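Long-range contact in hypothetical protein AGR_L_1239 (Agrobacterium tumefaciens str. C58, PDB 1VQS), which is of unknown function but belongs to the NIPSNAP family and adopts a ferredoxin-like fold: residues M13-I27 and N61-R75. Numbering follows the deposited sequence.
Sequences MFYEIRTYRLKNGAI and NEIVHIWAFSSLDDR
R75 grips the carboxylate of E16 side-on in a salt bridge, NE to OE1 at 2.9 Å and NH2 to OE2 at 3.0 Å, both nitrogens arriving from above the carboxylate plane. An extended E16 chain (chi1 -177°, CG anti to the backbone N) carries the carboxylate across to R75. From the opposite face R18 NH1 reaches E16 OE2, 2.8 Å away, and N104 ND2, from strand 99-109, also hydrogen-bonds OE2. R18 NE donates to Y20 OH, and W67 NE1 to H65 ND1, which fixes the imidazole's rotation. H65 turns its edge toward the Y20 ring in an offset edge-to-face pair (planes at 75°), while R18 CB lies over an imidazole face. At the far end N61 pins the K23-A26 turn: ND2 meets a lone pair of N24 OD1 at 2.9 Å, and OD1 takes G25 N and a water bound to I27 N. Strands 14-22 and 62-69, the central antiparallel pair of the ferredoxin-like sheet, are joined by backbone hydrogen bonds from F14-F69 to L22-N61. On the other face Y15, I17, V64 and I66 form an apolar patch, where F53 and M107 of a second subunit meet Y15 and V64. L72 packs over one face of the F14 ring.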
HETATM    1  N   MSE B  13      15.659 -26.603   1.044  1.00 19.82           N
HETATM    2  CA  MSE B  13      16.244 -25.391   0.482  1.00 20.38           C
HETATM    3  C   MSE B  13      15.481 -24.153   0.938  1.00 22.02           C
HETATM    4  O   MSE B  13      14.297 -24.223   1.271  1.00 20.98           O
HETATM    5  CB  MSE B  13      16.266 -25.449  -1.062  1.00 22.58           C
HETATM    6  CG  MSE B  13      16.945 -26.682  -1.661  1.00 20.86           C
HETATM    7 SE   MSE B  13      18.854 -26.750  -1.344  1.00 31.10          SE
HETATM    8  CE  MSE B  13      19.428 -25.568  -2.839  1.00 21.77           C
ATOM      9  N   PHE B  14      16.156 -23.009   0.890  1.00 20.35           N
ATOM     10  CA  PHE B  14      15.541 -21.689   1.108  1.00 19.95           C
ATOM     11  C   PHE B  14      15.223 -21.111  -0.249  1.00 19.86           C
ATOM     12  O   PHE B  14      16.011 -21.238  -1.149  1.00 21.47           O
ATOM     13  CB  PHE B  14      16.509 -20.738   1.825  1.00 19.37           C
ATOM     14  CG  PHE B  14      16.765 -21.087   3.258  1.00 20.92           C
ATOM     15  CD1 PHE B  14      17.770 -21.966   3.603  1.00 21.25           C
ATOM     16  CD2 PHE B  14      15.985 -20.530   4.265  1.00 22.80           C
ATOM     17  CE1 PHE B  14      17.997 -22.303   4.963  1.00 24.00           C
ATOM     18  CE2 PHE B  14      16.209 -20.859   5.605  1.00 22.37           C
ATOM     19  CZ  PHE B  14      17.209 -21.738   5.942  1.00 23.56           C
ATOM     20  N   TYR B  15      14.060 -20.484  -0.381  1.00 17.86           N
ATOM     21  CA  TYR B  15      13.620 -19.920  -1.650  1.00 18.33           C
ATOM     22  C   TYR B  15      13.600 -18.413  -1.547  1.00 19.60           C
ATOM     23  O   TYR B  15      12.887 -17.857  -0.702  1.00 21.48           O
ATOM     24  CB  TYR B  15      12.245 -20.496  -2.031  1.00 18.82           C
ATOM     25  CG  TYR B  15      12.401 -21.927  -2.450  1.00 17.41           C
ATOM     26  CD1 TYR B  15      12.453 -22.949  -1.514  1.00 18.79           C
ATOM     27  CD2 TYR B  15      12.589 -22.260  -3.792  1.00 18.74           C
ATOM     28  CE1 TYR B  15      12.675 -24.250  -1.909  1.00 20.22           C
ATOM     29  CE2 TYR B  15      12.764 -23.569  -4.206  1.00 19.51           C
ATOM     30  CZ  TYR B  15      12.830 -24.565  -3.247  1.00 18.35           C
ATOM     31  OH  TYR B  15      13.045 -25.873  -3.662  1.00 20.83           O
ATOM     32  N   GLU B  16      14.353 -17.751  -2.414  1.00 19.22           N
ATOM     33  CA  GLU B  16      14.311 -16.307  -2.504  1.00 19.21           C
ATOM     34  C   GLU B  16      13.430 -15.923  -3.657  1.00 19.96           C
ATOM     35  O   GLU B  16      13.638 -16.370  -4.779  1.00 19.45           O
ATOM     36  CB  GLU B  16      15.679 -15.720  -2.760  1.00 19.60           C
ATOM     37  CG  GLU B  16      15.644 -14.189  -2.790  1.00 19.89           C
ATOM     38  CD  GLU B  16      16.994 -13.550  -3.077  1.00 22.32           C
ATOM     39  OE1 GLU B  16      17.991 -14.296  -3.256  1.00 21.03           O
ATOM     40  OE2 GLU B  16      17.081 -12.282  -3.114  1.00 21.69           O
ATOM     41  N   ILE B  17      12.422 -15.100  -3.386  1.00 17.89           N
ATOM     42  CA  ILE B  17      11.536 -14.604  -4.430  1.00 18.51           C
ATOM     43  C   ILE B  17      11.813 -13.117  -4.579  1.00 18.44           C
ATOM     44  O   ILE B  17      11.689 -12.358  -3.619  1.00 18.74           O
ATOM     45  CB  ILE B  17      10.067 -14.837  -4.059  1.00 18.08           C
ATOM     46  CG1 ILE B  17       9.809 -16.338  -3.838  1.00 19.53           C
ATOM     47  CG2 ILE B  17       9.128 -14.236  -5.148  1.00 20.09           C
ATOM     48  CD1 ILE B  17       8.342 -16.663  -3.523  1.00 21.22           C
ATOM     49  N   ARG B  18      12.250 -12.735  -5.783  1.00 19.17           N
ATOM     50  CA  ARG B  18      12.598 -11.350  -6.131  1.00 19.15           C
ATOM     51  C   ARG B  18      11.523 -10.815  -7.069  1.00 20.35           C
ATOM     52  O   ARG B  18      11.244 -11.439  -8.089  1.00 19.93           O
ATOM     53  CB  ARG B  18      13.971 -11.309  -6.800  1.00 18.58           C
ATOM     54  CG  ARG B  18      15.071 -11.810  -5.911  1.00 20.43           C
ATOM     55  CD  ARG B  18      16.439 -11.704  -6.513  1.00 22.56           C
ATOM     56  NE  ARG B  18      16.873 -10.326  -6.724  1.00 23.29           N
ATOM     57  CZ  ARG B  18      17.530  -9.575  -5.842  1.00 23.43           C
ATOM     58  NH1 ARG B  18      17.786  -9.997  -4.623  1.00 22.11           N
ATOM     59  NH2 ARG B  18      17.909  -8.352  -6.176  1.00 26.07           N
ATOM     60  N   THR B  19      10.943  -9.667  -6.736  1.00 19.60           N
ATOM     61  CA  THR B  19       9.832  -9.119  -7.475  1.00 19.16           C
ATOM     62  C   THR B  19      10.220  -7.701  -7.871  1.00 19.84           C
ATOM     63  O   THR B  19      10.548  -6.871  -7.015  1.00 20.63           O
ATOM     64  CB  THR B  19       8.535  -9.104  -6.620  1.00 19.98           C
ATOM     65  OG1 THR B  19       8.225 -10.445  -6.199  1.00 20.05           O
ATOM     66  CG2 THR B  19       7.389  -8.552  -7.443  1.00 21.86           C
ATOM     67  N   TYR B  20      10.168  -7.419  -9.180  1.00 17.85           N
ATOM     68  CA  TYR B  20      10.525  -6.093  -9.737  1.00 19.37           C
ATOM     69  C   TYR B  20       9.322  -5.519 -10.441  1.00 20.31           C
ATOM     70  O   TYR B  20       8.655  -6.232 -11.220  1.00 20.90           O
ATOM     71  CB  TYR B  20      11.661  -6.173 -10.775  1.00 22.35           C
ATOM     72  CG  TYR B  20      12.930  -6.865 -10.349  1.00 22.00           C
ATOM     73  CD1 TYR B  20      13.299  -6.908  -9.028  1.00 23.64           C
ATOM     74  CD2 TYR B  20      13.814  -7.412 -11.292  1.00 23.96           C
ATOM     75  CE1 TYR B  20      14.479  -7.515  -8.620  1.00 22.88           C
ATOM     76  CE2 TYR B  20      14.999  -8.017 -10.886  1.00 24.59           C
ATOM     77  CZ  TYR B  20      15.317  -8.047  -9.539  1.00 25.02           C
ATOM     78  OH  TYR B  20      16.475  -8.667  -9.064  1.00 24.60           O
ATOM     79  N   ARG B  21       9.106  -4.219 -10.250  1.00 18.64           N
ATOM     80  CA  ARG B  21       8.220  -3.454 -11.095  1.00 19.66           C
ATOM     81  C   ARG B  21       9.058  -2.682 -12.085  1.00 19.07           C
ATOM     82  O   ARG B  21       9.893  -1.878 -11.688  1.00 19.02           O
ATOM     83  CB  ARG B  21       7.351  -2.479 -10.298  1.00 18.90           C
ATOM     84  CG  ARG B  21       6.301  -1.781 -11.164  1.00 20.23           C
ATOM     85  CD  ARG B  21       5.635  -0.661 -10.402  1.00 21.39           C
ATOM     86  NE  ARG B  21       6.392   0.582 -10.497  1.00 20.73           N
ATOM     87  CZ  ARG B  21       6.384   1.522  -9.566  1.00 21.05           C
ATOM     88  NH1 ARG B  21       5.700   1.353  -8.455  1.00 23.40           N
ATOM     89  NH2 ARG B  21       7.043   2.638  -9.764  1.00 24.34           N
ATOM     90  N   LEU B  22       8.871  -2.948 -13.375  1.00 19.02           N
ATOM     91  CA  LEU B  22       9.609  -2.250 -14.398  1.00 19.27           C
ATOM     92  C   LEU B  22       8.953  -0.953 -14.848  1.00 20.41           C
ATOM     93  O   LEU B  22       7.757  -0.732 -14.685  1.00 18.86           O
ATOM     94  CB  LEU B  22       9.811  -3.127 -15.654  1.00 18.76           C
ATOM     95  CG  LEU B  22      10.347  -4.540 -15.435  1.00 19.75           C
ATOM     96  CD1 LEU B  22      10.710  -5.177 -16.785  1.00 21.76           C
ATOM     97  CD2 LEU B  22      11.556  -4.544 -14.537  1.00 21.38           C
ATOM     98  N   LYS B  23       9.779  -0.113 -15.470  1.00 19.02           N
ATOM     99  CA  LYS B  23       9.303   0.991 -16.285  1.00 20.03           C
ATOM    100  C   LYS B  23       8.203   0.480 -17.236  1.00 18.93           C
ATOM    101  O   LYS B  23       8.327  -0.591 -17.838  1.00 19.61           O
ATOM    102  CB  LYS B  23      10.490   1.517 -17.120  0.50 20.92           C
ATOM    103  CG  LYS B  23      10.152   2.282 -18.409  0.50 20.33           C
ATOM    104  CD  LYS B  23       9.616   3.661 -18.065  0.50 20.19           C
ATOM    105  CE  LYS B  23       9.179   4.473 -19.280  0.50 23.60           C
ATOM    106  NZ  LYS B  23       7.966   3.930 -19.988  0.50 20.28           N
ATOM    107  N   ASN B  24       7.116   1.250 -17.344  1.00 18.86           N
ATOM    108  CA  ASN B  24       6.012   0.812 -18.168  1.00 19.19           C
ATOM    109  C   ASN B  24       6.462   0.522 -19.601  1.00 19.51           C
ATOM    110  O   ASN B  24       7.073   1.368 -20.259  1.00 20.41           O
ATOM    111  CB  ASN B  24       4.891   1.830 -18.184  1.00 18.91           C
ATOM    112  CG  ASN B  24       3.712   1.356 -18.991  1.00 20.40           C
ATOM    113  OD1 ASN B  24       3.005   0.420 -18.578  1.00 21.39           O
ATOM    114  ND2 ASN B  24       3.497   1.984 -20.156  1.00 19.41           N
ATOM    115  N   GLY B  25       6.129  -0.688 -20.038  1.00 18.92           N
ATOM    116  CA  GLY B  25       6.396  -1.187 -21.372  1.00 19.13           C
ATOM    117  C   GLY B  25       7.760  -1.809 -21.564  1.00 20.35           C
ATOM    118  O   GLY B  25       8.110  -2.194 -22.679  1.00 20.96           O
ATOM    119  N   ALA B  26       8.546  -1.896 -20.494  1.00 19.00           N
ATOM    120  CA  ALA B  26       9.922  -2.377 -20.591  1.00 20.32           C
ATOM    121  C   ALA B  26      10.115  -3.891 -20.576  1.00 21.17           C
ATOM    122  O   ALA B  26      11.241  -4.349 -20.745  1.00 20.20           O
ATOM    123  CB  ALA B  26      10.739  -1.773 -19.481  1.00 20.45           C
ATOM    124  N   ILE B  27       9.063  -4.677 -20.346  1.00 20.26           N
ATOM    125  CA  ILE B  27       9.248  -6.137 -20.237  1.00 19.30           C
ATOM    126  C   ILE B  27       9.979  -6.752 -21.442  1.00 20.79           C
ATOM    127  O   ILE B  27      10.964  -7.462 -21.257  1.00 20.27           O
ATOM    128  CB  ILE B  27       7.942  -6.885 -19.920  1.00 20.56           C
ATOM    129  CG1 ILE B  27       7.567  -6.724 -18.438  0.50 19.10           C
ATOM    130  CG2 ILE B  27       8.100  -8.413 -20.166  1.00 21.27           C
ATOM    131  CD1 ILE B  27       6.217  -7.350 -18.074  0.50 16.19           C
ATOM    132  N   ASN B  61       3.815  -4.968 -15.878  1.00 19.32           N
ATOM    133  CA  ASN B  61       5.242  -4.636 -15.902  1.00 18.58           C
ATOM    134  C   ASN B  61       6.025  -5.320 -14.790  1.00 19.54           C
ATOM    135  O   ASN B  61       7.022  -4.781 -14.318  1.00 19.63           O
ATOM    136  CB  ASN B  61       5.461  -3.122 -15.817  1.00 21.32           C
ATOM    137  CG  ASN B  61       4.743  -2.363 -16.910  1.00 20.77           C
ATOM    138  OD1 ASN B  61       4.948  -2.614 -18.095  1.00 20.09           O
ATOM    139  ND2 ASN B  61       3.880  -1.427 -16.523  1.00 20.29           N
ATOM    140  N   GLU B  62       5.586  -6.494 -14.355  1.00 18.69           N
ATOM    141  CA  GLU B  62       6.239  -7.168 -13.239  1.00 18.47           C
ATOM    142  C   GLU B  62       7.090  -8.350 -13.682  1.00 18.49           C
ATOM    143  O   GLU B  62       6.700  -9.145 -14.544  1.00 18.65           O
ATOM    144  CB  GLU B  62       5.210  -7.631 -12.214  1.00 19.55           C
ATOM    145  CG  GLU B  62       5.808  -8.173 -10.919  1.00 21.51           C
ATOM    146  CD  GLU B  62       4.757  -8.553  -9.898  1.00 20.61           C
ATOM    147  OE1 GLU B  62       4.217  -9.685 -10.012  1.00 23.49           O
ATOM    148  OE2 GLU B  62       4.504  -7.718  -9.020  1.00 23.28           O
ATOM    149  N   ILE B  63       8.254  -8.460 -13.051  1.00 18.97           N
ATOM    150  CA  ILE B  63       9.158  -9.617 -13.142  1.00 18.61           C
ATOM    151  C   ILE B  63       9.201 -10.315 -11.779  1.00 18.95           C
ATOM    152  O   ILE B  63       9.326  -9.640 -10.761  1.00 19.29           O
ATOM    153  CB  ILE B  63      10.574  -9.182 -13.554  1.00 17.28           C
ATOM    154  CG1 ILE B  63      10.568  -8.584 -14.968  1.00 18.92           C
ATOM    155  CG2 ILE B  63      11.571 -10.362 -13.488  1.00 19.56           C
ATOM    156  CD1 ILE B  63      10.221  -9.529 -16.077  1.00 21.26           C
ATOM    157  N   VAL B  64       9.105 -11.644 -11.751  1.00 18.74           N
ATOM    158  CA  VAL B  64       9.354 -12.412 -10.536  1.00 18.96           C
ATOM    159  C   VAL B  64      10.349 -13.492 -10.853  1.00 19.58           C
ATOM    160  O   VAL B  64      10.160 -14.239 -11.806  1.00 19.53           O
ATOM    161  CB  VAL B  64       8.098 -13.061 -10.028  1.00 19.73           C
ATOM    162  CG1 VAL B  64       8.412 -14.080  -8.902  1.00 21.83           C
ATOM    163  CG2 VAL B  64       7.124 -12.024  -9.509  1.00 19.96           C
ATOM    164  N   HIS B  65      11.435 -13.563 -10.099  1.00 20.03           N
ATOM    165  CA  HIS B  65      12.346 -14.679 -10.265  1.00 20.67           C
ATOM    166  C   HIS B  65      12.674 -15.275  -8.913  1.00 18.93           C
ATOM    167  O   HIS B  65      12.641 -14.584  -7.901  1.00 19.67           O
ATOM    168  CB  HIS B  65      13.581 -14.363 -11.131  1.00 19.93           C
ATOM    169  CG  HIS B  65      14.389 -13.162 -10.729  1.00 22.65           C
ATOM    170  ND1 HIS B  65      15.690 -13.243 -10.263  1.00 23.92           N
ATOM    171  CD2 HIS B  65      14.112 -11.845 -10.826  1.00 26.13           C
ATOM    172  CE1 HIS B  65      16.158 -12.027 -10.070  1.00 23.32           C
ATOM    173  NE2 HIS B  65      15.226 -11.159 -10.399  1.00 25.71           N
ATOM    174  N   ILE B  66      12.905 -16.589  -8.928  1.00 19.39           N
ATOM    175  CA  ILE B  66      13.030 -17.386  -7.746  1.00 19.26           C
ATOM    176  C   ILE B  66      14.310 -18.204  -7.821  1.00 18.22           C
ATOM    177  O   ILE B  66      14.607 -18.838  -8.848  1.00 18.26           O
ATOM    178  CB  ILE B  66      11.860 -18.333  -7.633  1.00 19.32           C
ATOM    179  CG1 ILE B  66      10.546 -17.561  -7.717  1.00 20.54           C
ATOM    180  CG2 ILE B  66      11.986 -19.135  -6.372  1.00 19.86           C
ATOM    181  CD1 ILE B  66       9.319 -18.403  -7.508  1.00 21.33           C
ATOM    182  N   TRP B  67      15.058 -18.206  -6.715  1.00 18.48           N
ATOM    183  CA  TRP B  67      16.326 -18.912  -6.600  1.00 19.28           C
ATOM    184  C   TRP B  67      16.271 -19.780  -5.356  1.00 20.27           C
ATOM    185  O   TRP B  67      15.654 -19.382  -4.366  1.00 20.05           O
ATOM    186  CB  TRP B  67      17.469 -17.896  -6.437  1.00 21.38           C
ATOM    187  CG  TRP B  67      17.616 -17.013  -7.614  1.00 20.97           C
ATOM    188  CD1 TRP B  67      16.925 -15.846  -7.862  1.00 22.86           C
ATOM    189  CD2 TRP B  67      18.462 -17.226  -8.754  1.00 20.61           C
ATOM    190  NE1 TRP B  67      17.297 -15.333  -9.081  1.00 22.97           N
ATOM    191  CE2 TRP B  67      18.258 -16.138  -9.630  1.00 22.05           C
ATOM    192  CE3 TRP B  67      19.396 -18.206  -9.101  1.00 20.33           C
ATOM    193  CZ2 TRP B  67      18.939 -16.015 -10.840  1.00 22.49           C
ATOM    194  CZ3 TRP B  67      20.083 -18.070 -10.314  1.00 21.42           C
ATOM    195  CH2 TRP B  67      19.843 -16.968 -11.156  1.00 21.00           C
ATOM    196  N   ALA B  68      16.948 -20.931  -5.380  1.00 19.82           N
ATOM    197  CA  ALA B  68      17.035 -21.855  -4.223  1.00 19.70           C
ATOM    198  C   ALA B  68      18.449 -21.854  -3.694  1.00 19.61           C
ATOM    199  O   ALA B  68      19.391 -21.903  -4.486  1.00 21.13           O
ATOM    200  CB  ALA B  68      16.695 -23.267  -4.645  1.00 19.89           C
ATOM    201  N   PHE B  69      18.576 -21.823  -2.358  1.00 17.91           N
ATOM    202  CA  PHE B  69      19.879 -21.844  -1.662  1.00 18.94           C
ATOM    203  C   PHE B  69      19.880 -22.855  -0.528  1.00 19.53           C
ATOM    204  O   PHE B  69      18.848 -23.048   0.131  1.00 20.65           O
ATOM    205  CB  PHE B  69      20.173 -20.459  -1.075  1.00 19.85           C
ATOM    206  CG  PHE B  69      20.261 -19.374  -2.103  1.00 19.41           C
ATOM    207  CD1 PHE B  69      21.392 -19.252  -2.868  1.00 17.90           C
ATOM    208  CD2 PHE B  69      19.228 -18.480  -2.307  1.00 19.71           C
ATOM    209  CE1 PHE B  69      21.495 -18.257  -3.837  1.00 18.75           C
ATOM    210  CE2 PHE B  69      19.322 -17.496  -3.275  1.00 18.75           C
ATOM    211  CZ  PHE B  69      20.466 -17.374  -4.030  1.00 19.45           C
ATOM    212  N   SER B  70      21.021 -23.474  -0.260  1.00 19.77           N
ATOM    213  CA  SER B  70      21.072 -24.466   0.812  1.00 19.07           C
ATOM    214  C   SER B  70      21.159 -23.822   2.190  1.00 21.41           C
ATOM    215  O   SER B  70      20.817 -24.462   3.199  1.00 22.89           O
ATOM    216  CB  SER B  70      22.257 -25.420   0.630  1.00 20.76           C
ATOM    217  OG  SER B  70      23.438 -24.684   0.457  1.00 23.58           O
ATOM    218  N   SER B  71      21.644 -22.579   2.226  1.00 20.60           N
ATOM    219  CA  SER B  71      21.687 -21.795   3.445  1.00 21.29           C
ATOM    220  C   SER B  71      21.785 -20.343   3.113  1.00 21.09           C
ATOM    221  O   SER B  71      22.195 -19.989   2.002  1.00 21.74           O
ATOM    222  CB  SER B  71      22.884 -22.171   4.307  1.00 22.20           C
ATOM    223  OG  SER B  71      24.125 -21.752   3.765  1.00 23.79           O
ATOM    224  N   LEU B  72      21.412 -19.489   4.064  1.00 21.43           N
ATOM    225  CA  LEU B  72      21.492 -18.083   3.824  1.00 20.75           C
ATOM    226  C   LEU B  72      22.913 -17.566   3.865  1.00 18.30           C
ATOM    227  O   LEU B  72      23.197 -16.560   3.207  1.00 19.68           O
ATOM    228  CB  LEU B  72      20.569 -17.291   4.752  1.00 21.87           C
ATOM    229  CG  LEU B  72      19.084 -17.653   4.538  1.00 23.17           C
ATOM    230  CD1 LEU B  72      18.185 -16.847   5.460  1.00 28.30           C
ATOM    231  CD2 LEU B  72      18.622 -17.455   3.114  1.00 22.37           C
ATOM    232  N   ASP B  73      23.801 -18.218   4.594  1.00 19.85           N
ATOM    233  CA  ASP B  73      25.204 -17.789   4.533  1.00 20.35           C
ATOM    234  C   ASP B  73      25.798 -18.100   3.157  1.00 19.99           C
ATOM    235  O   ASP B  73      26.599 -17.317   2.620  1.00 20.88           O
ATOM    236  CB  ASP B  73      26.057 -18.379   5.652  1.00 21.59           C
ATOM    237  CG  ASP B  73      25.692 -17.804   7.040  1.00 24.42           C
ATOM    238  OD1 ASP B  73      24.739 -17.030   7.123  1.00 28.84           O
ATOM    239  OD2 ASP B  73      26.357 -18.166   8.024  1.00 31.41           O
ATOM    240  N   ASP B  74      25.404 -19.230   2.573  1.00 19.49           N
ATOM    241  CA  ASP B  74      25.846 -19.552   1.226  1.00 19.51           C
ATOM    242  C   ASP B  74      25.250 -18.571   0.225  1.00 19.90           C
ATOM    243  O   ASP B  74      25.941 -18.091  -0.686  1.00 20.22           O
ATOM    244  CB  ASP B  74      25.513 -20.995   0.842  1.00 21.03           C
ATOM    245  CG  ASP B  74      26.186 -21.410  -0.471  1.00 21.88           C
ATOM    246  OD1 ASP B  74      27.413 -21.270  -0.603  1.00 23.07           O
ATOM    247  OD2 ASP B  74      25.467 -21.839  -1.367  1.00 22.92           O
ATOM    248  N   ARG B  75      23.972 -18.241   0.385  1.00 18.98           N
ATOM    249  CA  ARG B  75      23.392 -17.191  -0.458  1.00 19.76           C
ATOM    250  C   ARG B  75      24.239 -15.925  -0.394  1.00 19.26           C
ATOM    251  O   ARG B  75      24.510 -15.282  -1.392  1.00 21.34           O
ATOM    252  CB  ARG B  75      21.962 -16.861  -0.010  1.00 20.03           C
ATOM    253  CG  ARG B  75      21.372 -15.622  -0.665  1.00 20.17           C
ATOM    254  CD  ARG B  75      19.983 -15.308  -0.090  1.00 22.16           C
ATOM    255  NE  ARG B  75      19.497 -14.130  -0.791  1.00 20.73           N
ATOM    256  CZ  ARG B  75      19.872 -12.881  -0.541  1.00 22.62           C
ATOM    257  NH1 ARG B  75      20.641 -12.604   0.500  1.00 24.36           N
ATOM    258  NH2 ARG B  75      19.435 -11.902  -1.313  1.00 24.25           N
TER
HETATM  259  O   HOH W   1       6.192  -4.028 -20.088  1.00 12.55           O